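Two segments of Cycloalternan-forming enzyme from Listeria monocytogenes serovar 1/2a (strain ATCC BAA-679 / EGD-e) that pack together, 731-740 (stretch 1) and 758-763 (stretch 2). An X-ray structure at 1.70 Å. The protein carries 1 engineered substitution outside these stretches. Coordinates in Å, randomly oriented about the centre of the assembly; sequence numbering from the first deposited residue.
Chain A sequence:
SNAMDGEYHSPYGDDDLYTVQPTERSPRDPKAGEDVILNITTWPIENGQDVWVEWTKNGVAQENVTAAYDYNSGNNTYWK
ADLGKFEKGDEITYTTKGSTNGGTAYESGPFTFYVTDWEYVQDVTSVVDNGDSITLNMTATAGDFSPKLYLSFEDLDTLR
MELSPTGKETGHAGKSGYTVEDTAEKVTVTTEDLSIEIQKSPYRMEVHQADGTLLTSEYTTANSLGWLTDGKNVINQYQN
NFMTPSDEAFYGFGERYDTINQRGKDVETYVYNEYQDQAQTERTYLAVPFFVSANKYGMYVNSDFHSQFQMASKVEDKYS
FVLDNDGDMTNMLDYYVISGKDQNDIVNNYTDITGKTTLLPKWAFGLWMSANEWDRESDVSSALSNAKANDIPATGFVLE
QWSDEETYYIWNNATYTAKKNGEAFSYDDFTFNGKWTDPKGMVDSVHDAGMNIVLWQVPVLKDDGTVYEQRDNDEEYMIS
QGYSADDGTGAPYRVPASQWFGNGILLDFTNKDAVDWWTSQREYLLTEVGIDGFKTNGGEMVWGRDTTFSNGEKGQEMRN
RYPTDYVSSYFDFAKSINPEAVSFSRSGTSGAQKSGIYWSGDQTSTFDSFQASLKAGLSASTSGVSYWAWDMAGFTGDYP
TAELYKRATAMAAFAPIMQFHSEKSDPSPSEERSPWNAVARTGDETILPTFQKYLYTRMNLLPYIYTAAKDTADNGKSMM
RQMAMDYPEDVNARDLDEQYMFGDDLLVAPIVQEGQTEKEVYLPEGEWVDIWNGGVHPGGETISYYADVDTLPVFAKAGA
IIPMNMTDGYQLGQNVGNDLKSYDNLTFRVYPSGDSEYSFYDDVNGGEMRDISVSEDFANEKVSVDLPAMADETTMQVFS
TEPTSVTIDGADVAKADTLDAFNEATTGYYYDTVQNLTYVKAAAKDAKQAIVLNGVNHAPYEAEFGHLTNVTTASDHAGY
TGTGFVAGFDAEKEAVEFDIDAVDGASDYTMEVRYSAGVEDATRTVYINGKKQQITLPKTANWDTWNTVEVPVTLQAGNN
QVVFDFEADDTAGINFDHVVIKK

Stretch 1 731-740: VNARDLDEQY
Stretch 2, residues 758-763: EKEVYL

Stretch 2, residues 758-763, is a strand throughout. Stretch 1 is mostly loop or turn; residues 731-734 have helical phi/psi values without the regular bonds, and Tyr 740 is in strand conformation. The two stretches bury 338 Å² between them, both sides summed. The nearest CA pairs across the stretches are Asn 732 CA to Tyr 762 CA, 7.4 Å, and Gln 739 CA to Val 761 CA, 7.3 Å.

Glu 758 (phi/psi -102/103) is exposed and out of reach of stretch 1.

Lys 759 (-99/122) starts sideways at its CA-to-CB bond, but its end comes nearer. The chi angles are t, p, t, t, so the chain is extended beyond one bend at chi2. Lys 759 NZ donates to Glu 738 O at 2.9 Å. The salt bridge from Lys 759 NZ to Glu 738 OE1 is long, 3.8 Å. Two waters fill in around it: each donates to Glu 738 OE1 and accepts from Lys 759 NZ, all at 2.8 to 3.0 Å. Glu 738 (-126/22) has chi1 m and chi2 t.

Glu 760 (-77/133) points sideways, and its side chain makes no close approach to stretch 1. Its backbone takes part through water, which donates to Glu 760 O at 2.9 Å and to Gln 739 OE1 at 2.8 Å. The same water accepts a weak bond from Lys 759 NZ at 3.4 Å.

Val 761 (-128/120; chi1 t) is buried and also points sideways. Its CA lies 3.7 Å from Gln 739 OE1.

Tyr 762 (-83/124; chi1 t, chi2 69°) points toward stretch 1 and has the largest covered area, 103 Å². The side-chain amide of Gln 739 offers an acceptor and a donor, and so matches the N and O of Tyr 762. Tyr 762 N donates to Gln 739 OE1 at 2.9 Å, with an angle of 157°. Gln 739 NE2 donates to Tyr 762 O at 2.8 Å, with a nearly straight angle of 172°. Gln 739 (-156/167) has chi1 p, chi2 t and chi3 72°.

Asn 732 (-81/-14; chi1 -91°, between wells) lies over one face of the Tyr 762 ring. Asn 732 CB is 3.6 Å from the ring centroid and 16° off the normal, a CH-pi contact. A water donates to Asn 732 OD1 at 2.7 Å and to Tyr 762 OH at 3.2 Å. Leu 736 (-63/126; chi1 m, chi2 t) adds an apolar contact, Leu 736 CD1 to Tyr 762 CB at 3.7 Å.

The CA-to-CB bond of Leu 763 (-106/116; m, t) points away; its end comes nearer but makes no contact with stretch 1.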

ATOM      1  N   VAL A 731     -18.589  -3.186  11.753  1.00 16.07           N
ATOM      2  CA  VAL A 731     -18.831  -1.732  11.761  1.00 16.29           C
ATOM      3  C   VAL A 731     -17.714  -0.922  12.426  1.00 16.03           C
ATOM      4  O   VAL A 731     -17.512   0.259  12.099  1.00 16.40           O
ATOM      5  CB  VAL A 731     -20.218  -1.356  12.330  1.00 16.65           C
ATOM      6  CG1 VAL A 731     -21.306  -1.948  11.446  1.00 17.41           C
ATOM      7  CG2 VAL A 731     -20.374  -1.828  13.763  1.00 16.88           C
ATOM      8  N   ASN A 732     -16.987  -1.551  13.349  1.00 15.86           N
ATOM      9  CA  ASN A 732     -15.918  -0.848  14.037  1.00 16.07           C
ATOM     10  C   ASN A 732     -14.622  -0.779  13.239  1.00 15.36           C
ATOM     11  O   ASN A 732     -13.730  -0.038  13.603  1.00 14.92           O
ATOM     12  CB  ASN A 732     -15.655  -1.445  15.412  1.00 17.38           C
ATOM     13  CG  ASN A 732     -16.487  -0.768  16.493  1.00 19.00           C
ATOM     14  OD1 ASN A 732     -17.458  -1.333  16.936  1.00 19.34           O
ATOM     15  ND2 ASN A 732     -16.119   0.483  16.884  1.00 19.33           N
ATOM     16  N   ALA A 733     -14.524  -1.592  12.191  1.00 14.81           N
ATOM     17  CA  ALA A 733     -13.295  -1.700  11.379  1.00 14.59           C
ATOM     18  C   ALA A 733     -13.255  -0.693  10.238  1.00 14.79           C
ATOM     19  O   ALA A 733     -12.207  -0.511   9.625  1.00 14.96           O
ATOM     20  CB  ALA A 733     -13.168  -3.110  10.812  1.00 14.34           C
ATOM     21  N   ARG A 734     -14.378  -0.038   9.976  1.00 15.45           N
ATOM     22  CA  ARG A 734     -14.600   0.675   8.706  1.00 16.10           C
ATOM     23  C   ARG A 734     -13.642   1.843   8.463  1.00 16.18           C
ATOM     24  O   ARG A 734     -13.180   2.036   7.333  1.00 15.85           O
ATOM     25  CB  ARG A 734     -16.054   1.154   8.598  1.00 17.17           C
ATOM     26  CG  ARG A 734     -17.061   0.013   8.426  1.00 18.53           C
ATOM     27  CD  ARG A 734     -16.975  -0.519   6.997  1.00 19.59           C
ATOM     28  NE  ARG A 734     -17.854  -1.655   6.741  1.00 21.19           N
ATOM     29  CZ  ARG A 734     -19.093  -1.556   6.259  1.00 22.22           C
ATOM     30  NH1 ARG A 734     -19.640  -0.362   5.986  1.00 23.09           N
ATOM     31  NH2 ARG A 734     -19.793  -2.668   6.030  1.00 23.29           N
ATOM     32  N   ASP A 735     -13.337   2.606   9.511  1.00 16.29           N
ATOM     33  CA  ASP A 735     -12.598   3.848   9.303  1.00 17.35           C
ATOM     34  C   ASP A 735     -11.196   3.844   9.920  1.00 16.03           C
ATOM     35  O   ASP A 735     -10.486   4.856   9.858  1.00 15.86           O
ATOM     36  CB  ASP A 735     -13.403   5.042   9.846  1.00 19.49           C
ATOM     37  CG  ASP A 735     -14.748   5.228   9.143  1.00 22.26           C
ATOM     38  OD1 ASP A 735     -14.830   5.182   7.901  1.00 24.50           O
ATOM     39  OD2 ASP A 735     -15.736   5.464   9.844  1.00 24.60           O
ATOM     40  N   LEU A 736     -10.805   2.712  10.498  1.00 14.62           N
ATOM     41  CA  LEU A 736      -9.559   2.632  11.255  1.00 14.07           C
ATOM     42  C   LEU A 736      -8.343   2.887  10.379  1.00 13.46           C
ATOM     43  O   LEU A 736      -8.173   2.238   9.341  1.00 13.39           O
ATOM     44  CB  LEU A 736      -9.433   1.263  11.926  1.00 13.75           C
ATOM     45  CG  LEU A 736     -10.552   0.910  12.917  1.00 14.26           C
ATOM     46  CD1 LEU A 736     -10.290  -0.523  13.394  1.00 14.03           C
ATOM     47  CD2 LEU A 736     -10.617   1.864  14.102  1.00 14.30           C
ATOM     48  N   ASP A 737      -7.515   3.838  10.808  1.00 13.16           N
ATOM     49  CA  ASP A 737      -6.325   4.195  10.036  1.00 13.02           C
ATOM     50  C   ASP A 737      -5.062   4.249  10.880  1.00 12.61           C
ATOM     51  O   ASP A 737      -4.035   4.760  10.423  1.00 12.49           O
ATOM     52  CB  ASP A 737      -6.565   5.517   9.279  1.00 13.83           C
ATOM     53  CG  ASP A 737      -6.927   6.665  10.193  1.00 14.90           C
ATOM     54  OD1 ASP A 737      -6.893   6.518  11.449  1.00 14.71           O
ATOM     55  OD2 ASP A 737      -7.323   7.717   9.647  1.00 15.96           O
ATOM     56  N   GLU A 738      -5.130   3.726  12.114  1.00 12.40           N
ATOM     57  CA  GLU A 738      -3.982   3.713  13.014  1.00 12.45           C
ATOM     58  C   GLU A 738      -3.676   2.309  13.529  1.00 12.27           C
ATOM     59  O   GLU A 738      -3.005   2.125  14.556  1.00 12.52           O
ATOM     60  CB  GLU A 738      -4.155   4.722  14.165  1.00 13.01           C
ATOM     61  CG  GLU A 738      -4.471   6.137  13.694  1.00 13.87           C
ATOM     62  CD  GLU A 738      -4.493   7.184  14.807  1.00 14.83           C
ATOM     63  OE1 GLU A 738      -4.285   6.848  15.994  1.00 15.14           O
ATOM     64  OE2 GLU A 738      -4.676   8.385  14.470  1.00 15.71           O
ATOM     65  N   GLN A 739      -4.150   1.318  12.783  1.00 11.83           N
ATOM     66  CA  GLN A 739      -3.779  -0.083  13.002  1.00 11.82           C
ATOM     67  C   GLN A 739      -3.992  -0.807  11.686  1.00 11.53           C
ATOM     68  O   GLN A 739      -4.658  -0.278  10.783  1.00 11.89           O
ATOM     69  CB  GLN A 739      -4.624  -0.731  14.101  1.00 12.04           C
ATOM     70  CG  GLN A 739      -6.114  -0.860  13.759  1.00 12.25           C
ATOM     71  CD  GLN A 739      -6.897  -1.447  14.920  1.00 12.82           C
ATOM     72  OE1 GLN A 739      -7.113  -0.787  15.925  1.00 13.35           O
ATOM     73  NE2 GLN A 739      -7.329  -2.692  14.772  1.00 12.65           N
ATOM     74  N   TYR A 740      -3.470  -2.025  11.587  1.00 11.47           N
ATOM     75  CA  TYR A 740      -3.606  -2.785  10.348  1.00 11.39           C
ATOM     76  C   TYR A 740      -3.233  -4.227  10.554  1.00 11.40           C
ATOM     77  O   TYR A 740      -2.654  -4.596  11.594  1.00 11.53           O
ATOM     78  CB  TYR A 740      -2.704  -2.185   9.255  1.00 11.34           C
ATOM     79  CG  TYR A 740      -1.258  -1.994   9.638  1.00 11.69           C
ATOM     80  CD1 TYR A 740      -0.315  -3.037   9.504  1.00 11.86           C
ATOM     81  CD2 TYR A 740      -0.808  -0.747  10.123  1.00 11.91           C
ATOM     82  CE1 TYR A 740       1.034  -2.837   9.842  1.00 12.33           C
ATOM     83  CE2 TYR A 740       0.537  -0.546  10.459  1.00 12.17           C
ATOM     84  CZ  TYR A 740       1.444  -1.591  10.312  1.00 12.35           C
ATOM     85  OH  TYR A 740       2.781  -1.379  10.637  1.00 12.73           O
ATOM     86  N   GLU A 758      -1.422   5.738  25.896  1.00 19.36           N
ATOM     87  CA  GLU A 758      -2.560   4.820  26.009  1.00 20.25           C
ATOM     88  C   GLU A 758      -3.162   4.617  24.626  1.00 18.51           C
ATOM     89  O   GLU A 758      -3.868   5.494  24.118  1.00 18.01           O
ATOM     90  CB  GLU A 758      -3.611   5.317  27.019  1.00 23.36           C
ATOM     91  CG  GLU A 758      -3.202   5.141  28.483  1.00 28.22           C
ATOM     92  CD  GLU A 758      -3.131   3.669  28.948  1.00 31.41           C
ATOM     93  OE1 GLU A 758      -3.742   2.762  28.309  1.00 33.55           O
ATOM     94  OE2 GLU A 758      -2.473   3.406  29.991  1.00 34.54           O
ATOM     95  N   LYS A 759      -2.860   3.469  24.027  1.00 16.80           N
ATOM     96  CA  LYS A 759      -3.214   3.209  22.628  1.00 15.93           C
ATOM     97  C   LYS A 759      -4.488   2.373  22.543  1.00 16.03           C
ATOM     98  O   LYS A 759      -4.543   1.264  23.082  1.00 15.68           O
ATOM     99  CB  LYS A 759      -2.049   2.489  21.925  1.00 15.20           C
ATOM    100  CG  LYS A 759      -2.345   1.930  20.528  1.00 14.73           C
ATOM    101  CD  LYS A 759      -2.600   3.055  19.525  1.00 14.28           C
ATOM    102  CE  LYS A 759      -2.767   2.443  18.139  1.00 13.92           C
ATOM    103  NZ  LYS A 759      -3.068   3.473  17.091  1.00 12.93           N
ATOM    104  N   GLU A 760      -5.506   2.904  21.859  1.00 16.15           N
ATOM    105  CA  GLU A 760      -6.731   2.135  21.598  1.00 16.38           C
ATOM    106  C   GLU A 760      -6.436   1.160  20.480  1.00 15.55           C
ATOM    107  O   GLU A 760      -5.814   1.542  19.472  1.00 15.13           O
ATOM    108  CB  GLU A 760      -7.862   3.059  21.149  1.00 17.80           C
ATOM    109  CG  GLU A 760      -8.513   3.802  22.291  1.00 20.01           C
ATOM    110  CD  GLU A 760      -9.668   4.695  21.841  1.00 21.09           C
ATOM    111  OE1 GLU A 760     -10.058   4.696  20.651  1.00 23.20           O
ATOM    112  OE2 GLU A 760     -10.184   5.416  22.689  1.00 22.68           O
ATOM    113  N   VAL A 761      -6.831  -0.102  20.664  1.00 14.60           N
ATOM    114  CA  VAL A 761      -6.693  -1.107  19.605  1.00 14.17           C
ATOM    115  C   VAL A 761      -8.041  -1.770  19.410  1.00 14.20           C
ATOM    116  O   VAL A 761      -8.571  -2.368  20.361  1.00 14.59           O
ATOM    117  CB  VAL A 761      -5.653  -2.203  19.939  1.00 14.21           C
ATOM    118  CG1 VAL A 761      -5.463  -3.128  18.728  1.00 13.54           C
ATOM    119  CG2 VAL A 761      -4.310  -1.596  20.346  1.00 13.54           C
ATOM    120  N   TYR A 762      -8.603  -1.681  18.210  1.00 13.84           N
ATOM    121  CA  TYR A 762      -9.853  -2.394  17.983  1.00 14.10           C
ATOM    122  C   TYR A 762      -9.527  -3.855  17.650  1.00 14.11           C
ATOM    123  O   TYR A 762      -8.750  -4.119  16.706  1.00 13.70           O
ATOM    124  CB  TYR A 762     -10.738  -1.769  16.864  1.00 14.09           C
ATOM    125  CG  TYR A 762     -11.929  -2.688  16.644  1.00 14.50           C
ATOM    126  CD1 TYR A 762     -12.922  -2.820  17.634  1.00 14.91           C
ATOM    127  CD2 TYR A 762     -11.996  -3.527  15.520  1.00 14.65           C
ATOM    128  CE1 TYR A 762     -13.973  -3.704  17.479  1.00 15.69           C
ATOM    129  CE2 TYR A 762     -13.049  -4.422  15.352  1.00 15.01           C
ATOM    130  CZ  TYR A 762     -14.024  -4.519  16.344  1.00 15.60           C
ATOM    131  OH  TYR A 762     -15.072  -5.403  16.212  1.00 16.69           O
ATOM    132  N   LEU A 763     -10.097  -4.789  18.425  1.00 14.54           N
ATOM    133  CA  LEU A 763      -9.902  -6.206  18.165  1.00 14.82           C
ATOM    134  C   LEU A 763     -11.159  -6.807  17.567  1.00 15.71           C
ATOM    135  O   LEU A 763     -12.190  -6.843  18.238  1.00 15.34           O
ATOM    136  CB  LEU A 763      -9.523  -6.957  19.449  1.00 14.86           C
ATOM    137  CG  LEU A 763      -8.246  -6.481  20.144  1.00 15.03           C
ATOM    138  CD1 LEU A 763      -8.097  -7.257  21.448  1.00 15.22           C
ATOM    139  CD2 LEU A 763      -7.007  -6.630  19.259  1.00 14.58           C
TER
HETATM  140  O   HOH W   1     -17.896  -3.882  16.024  1.00 28.21           O
HETATM  141  O   HOH W   2      -1.969   6.194  17.533  1.00 13.39           O
HETATM  142  O   HOH W   3      -5.541   4.834  17.443  1.00 21.63           O
HETATM  143  O   HOH W   4      -5.906   1.663  16.578  1.00 26.38           O